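Local coordinates for YebG family protein (Pseudomonas syringae pv. tomato, PDB 3ERM), which is of unknown function but belongs to the YebG family and may act as a two-fold symmetric dimer of small helical chains, at the interface of chains A and B. Residues are numbered along the deposited sequence; one frame, centred on the assembly and turned at random. Chains: chain A/B, uncharacterized conserved protein.

The interface of chains A and B. Residues chain A 35, 39, 62, 66, 69-70; chain B 72-74, 77, 80.
The last turn of helix 66-74 of chain B, where B:Phe73 meets A:Ala70, and the 3-10 helix 77-82, where B:Ala77 meets A:Leu35, pack against three helices of chain A, 22-46, 52-63 and 66-74. B:Phe73 is the wedge: it buries 99 Å² against chain A, and its ring enters between these helices. CG lies beside the backbone N and anti to the carbonyl carbon (chi1 -82°), directing the ring towards A:Met62 while the carbonyl O stays available to A:Arg66. A:Phe69 sets its CB over the centre of one face, 3.7 Å from the ring centroid, as a CH-pi contact; the flexible, unbranched chain of selenomethionine A:Met62 suits the far end, its CB reaching CE1 and CZ. On the other side of the ring plane, the A:Leu35 and A:Leu39 side chains run about at right angles to that of B:Phe73, their CD2 methyls near CD1 and CE1. A flat aromatic group suits such a cleft, and at its root small A:Ala70 lets the backbones come close, its CB 3.6 Å from B:Phe73 CB.

A:Arg66 packs its aliphatic CB on B:Phe73 CD1, and its guanidinium offers two N-H groups to the B:Phe73 carbonyl, side-on. NE makes the better-aligned hydrogen bond, 2.8 Å to O (160° at H); that from NH2, 3.2 Å to the same O, is more bent (137° at H) and comes from above the carbonyl plane. The carbonyl lies near the C-terminal end of its helix, where a positive guanidinium would be expected to be favourable. A:Leu35 CD2 covers one guanidinium face. Branching lets each leucine also serve the 3-10 helix: A:Leu35 CD1 meets B:Ala77 CB at 3.7 Å, and A:Leu39 and B:Leu80 touch through their CD1 methyls. Repeated by the two-fold axis, this aromatic wedge and arginine clasp may stabilise a dimer, although the crystal alone does not establish one in solution.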
ATOM      1  N   LEU A  35      -8.718  -3.541   7.286  1.00 42.79           N
ATOM      2  CA  LEU A  35      -7.479  -3.424   6.510  1.00 41.74           C
ATOM      3  C   LEU A  35      -6.770  -2.100   6.696  1.00 43.35           C
ATOM      4  O   LEU A  35      -5.535  -2.049   6.749  1.00 45.34           O
ATOM      5  CB  LEU A  35      -7.735  -3.573   5.011  1.00 38.36           C
ATOM      6  CG  LEU A  35      -6.502  -3.442   4.091  1.00 37.54           C
ATOM      7  CD1 LEU A  35      -5.426  -4.531   4.316  1.00 34.24           C
ATOM      8  CD2 LEU A  35      -6.930  -3.426   2.616  1.00 37.31           C
ATOM      9  N   LEU A  39      -3.026  -1.808   8.258  1.00 44.69           N
ATOM     10  CA  LEU A  39      -2.036  -1.044   7.480  1.00 45.50           C
ATOM     11  C   LEU A  39      -1.426   0.151   8.220  1.00 45.17           C
ATOM     12  O   LEU A  39      -0.218   0.400   8.123  1.00 46.60           O
ATOM     13  CB  LEU A  39      -2.682  -0.503   6.223  1.00 45.78           C
ATOM     14  CG  LEU A  39      -2.362  -0.919   4.784  1.00 47.36           C
ATOM     15  CD1 LEU A  39      -1.530  -2.183   4.621  1.00 47.48           C
ATOM     16  CD2 LEU A  39      -3.710  -0.990   4.024  1.00 46.96           C
HETATM   17  N   MSE A  62      -5.494   3.490   0.360  1.00 42.04           N
HETATM   18  CA  MSE A  62      -5.161   2.183  -0.191  1.00 42.08           C
HETATM   19  C   MSE A  62      -6.306   1.197   0.053  1.00 41.99           C
HETATM   20  O   MSE A  62      -6.703   0.499  -0.872  1.00 40.66           O
HETATM   21  CB  MSE A  62      -3.852   1.648   0.416  1.00 41.04           C
HETATM   22  CG  MSE A  62      -2.740   2.671   0.418  1.00 42.32           C
HETATM   23 SE   MSE A  62      -0.964   1.858   0.637  0.60 46.34          SE
HETATM   24  CE  MSE A  62      -0.370   2.035  -1.107  1.00 45.29           C
ATOM     25  N   ARG A  66      -8.336  -1.164  -2.642  1.00 41.25           N
ATOM     26  CA  ARG A  66      -7.571  -2.384  -2.393  1.00 43.45           C
ATOM     27  C   ARG A  66      -7.411  -3.264  -3.626  1.00 43.15           C
ATOM     28  O   ARG A  66      -6.361  -3.915  -3.767  1.00 44.86           O
ATOM     29  CB  ARG A  66      -8.062  -3.189  -1.171  1.00 43.63           C
ATOM     30  CG  ARG A  66      -9.396  -3.793  -1.296  1.00 43.95           C
ATOM     31  CD  ARG A  66      -9.816  -4.464   0.010  1.00 45.05           C
ATOM     32  NE  ARG A  66      -8.959  -5.602   0.400  1.00 46.54           N
ATOM     33  CZ  ARG A  66      -9.075  -6.291   1.542  1.00 46.70           C
ATOM     34  NH1 ARG A  66     -10.021  -5.995   2.432  1.00 46.11           N
ATOM     35  NH2 ARG A  66      -8.245  -7.290   1.796  1.00 47.70           N
ATOM     36  N   PHE A  69      -4.618  -1.771  -5.759  1.00 45.20           N
ATOM     37  CA  PHE A  69      -3.332  -2.012  -5.092  1.00 44.50           C
ATOM     38  C   PHE A  69      -2.936  -3.492  -5.135  1.00 46.04           C
ATOM     39  O   PHE A  69      -1.781  -3.808  -5.437  1.00 46.95           O
ATOM     40  CB  PHE A  69      -3.301  -1.402  -3.690  1.00 44.23           C
ATOM     41  CG  PHE A  69      -3.125   0.124  -3.699  1.00 44.51           C
ATOM     42  CD1 PHE A  69      -4.223   0.970  -3.790  1.00 44.71           C
ATOM     43  CD2 PHE A  69      -1.864   0.701  -3.638  1.00 44.56           C
ATOM     44  CE1 PHE A  69      -4.061   2.357  -3.826  1.00 45.53           C
ATOM     45  CE2 PHE A  69      -1.689   2.106  -3.659  1.00 44.60           C
ATOM     46  CZ  PHE A  69      -2.786   2.928  -3.747  1.00 44.86           C
ATOM     47  N   ALA A  70      -3.885  -4.406  -4.897  1.00 45.90           N
ATOM     48  CA  ALA A  70      -3.621  -5.840  -5.021  1.00 44.18           C
ATOM     49  C   ALA A  70      -3.058  -6.179  -6.402  1.00 44.82           C
ATOM     50  O   ALA A  70      -2.093  -6.958  -6.522  1.00 44.64           O
ATOM     51  CB  ALA A  70      -4.872  -6.635  -4.759  1.00 44.40           C
TER
ATOM     52  N   ALA B  72      -2.305  -9.362   1.438  1.00 32.59           N
ATOM     53  CA  ALA B  72      -3.149  -8.577   2.303  1.00 32.94           C
ATOM     54  C   ALA B  72      -4.219  -7.847   1.516  1.00 33.55           C
ATOM     55  O   ALA B  72      -5.351  -7.820   1.927  1.00 32.28           O
ATOM     56  CB  ALA B  72      -2.304  -7.550   3.103  1.00 31.96           C
ATOM     57  N   PHE B  73      -3.840  -7.198   0.423  1.00 36.32           N
ATOM     58  CA  PHE B  73      -4.785  -6.403  -0.347  1.00 39.49           C
ATOM     59  C   PHE B  73      -5.799  -7.279  -1.037  1.00 41.73           C
ATOM     60  O   PHE B  73      -6.956  -6.935  -1.062  1.00 41.72           O
ATOM     61  CB  PHE B  73      -4.076  -5.562  -1.406  1.00 40.80           C
ATOM     62  CG  PHE B  73      -3.501  -4.295  -0.888  1.00 41.54           C
ATOM     63  CD1 PHE B  73      -4.326  -3.299  -0.384  1.00 42.28           C
ATOM     64  CD2 PHE B  73      -2.127  -4.069  -0.936  1.00 43.29           C
ATOM     65  CE1 PHE B  73      -3.781  -2.102   0.103  1.00 42.65           C
ATOM     66  CE2 PHE B  73      -1.570  -2.847  -0.455  1.00 43.53           C
ATOM     67  CZ  PHE B  73      -2.412  -1.886   0.075  1.00 42.51           C
ATOM     68  N   LYS B  74      -5.341  -8.398  -1.603  1.00 45.62           N
ATOM     69  CA  LYS B  74      -6.187  -9.357  -2.309  1.00 49.00           C
ATOM     70  C   LYS B  74      -7.299  -9.748  -1.352  1.00 51.80           C
ATOM     71  O   LYS B  74      -8.358  -9.109  -1.317  1.00 52.91           O
ATOM     72  CB  LYS B  74      -5.397 -10.607  -2.801  1.00 49.10           C
ATOM     73  CG  LYS B  74      -5.848 -11.202  -4.175  1.00 49.84           C
ATOM     74  CD  LYS B  74      -5.228 -12.608  -4.518  1.00 50.56           C
ATOM     75  CE  LYS B  74      -5.389 -12.995  -6.027  1.00 50.98           C
ATOM     76  NZ  LYS B  74      -5.433 -14.466  -6.369  1.00 50.73           N
ATOM     77  N   ALA B  77      -6.469  -9.100   5.414  1.00 51.68           N
ATOM     78  CA  ALA B  77      -5.529  -8.200   6.024  1.00 50.28           C
ATOM     79  C   ALA B  77      -4.531  -8.959   6.908  1.00 49.54           C
ATOM     80  O   ALA B  77      -3.370  -8.570   7.033  1.00 49.42           O
ATOM     81  CB  ALA B  77      -6.288  -7.152   6.821  1.00 50.32           C
ATOM     82  N   LEU B  80      -0.726  -9.571   6.778  1.00 42.48           N
ATOM     83  CA  LEU B  80       0.255  -8.604   7.276  1.00 42.61           C
ATOM     84  C   LEU B  80       1.034  -9.137   8.468  1.00 42.61           C
ATOM     85  O   LEU B  80       2.181  -8.742   8.670  1.00 43.85           O
ATOM     86  CB  LEU B  80      -0.385  -7.237   7.569  1.00 41.87           C
ATOM     87  CG  LEU B  80      -0.997  -6.530   6.353  1.00 42.14           C
ATOM     88  CD1 LEU B  80      -1.815  -5.324   6.745  1.00 43.41           C
ATOM     89  CD2 LEU B  80       0.053  -6.119   5.364  1.00 42.04           C
TER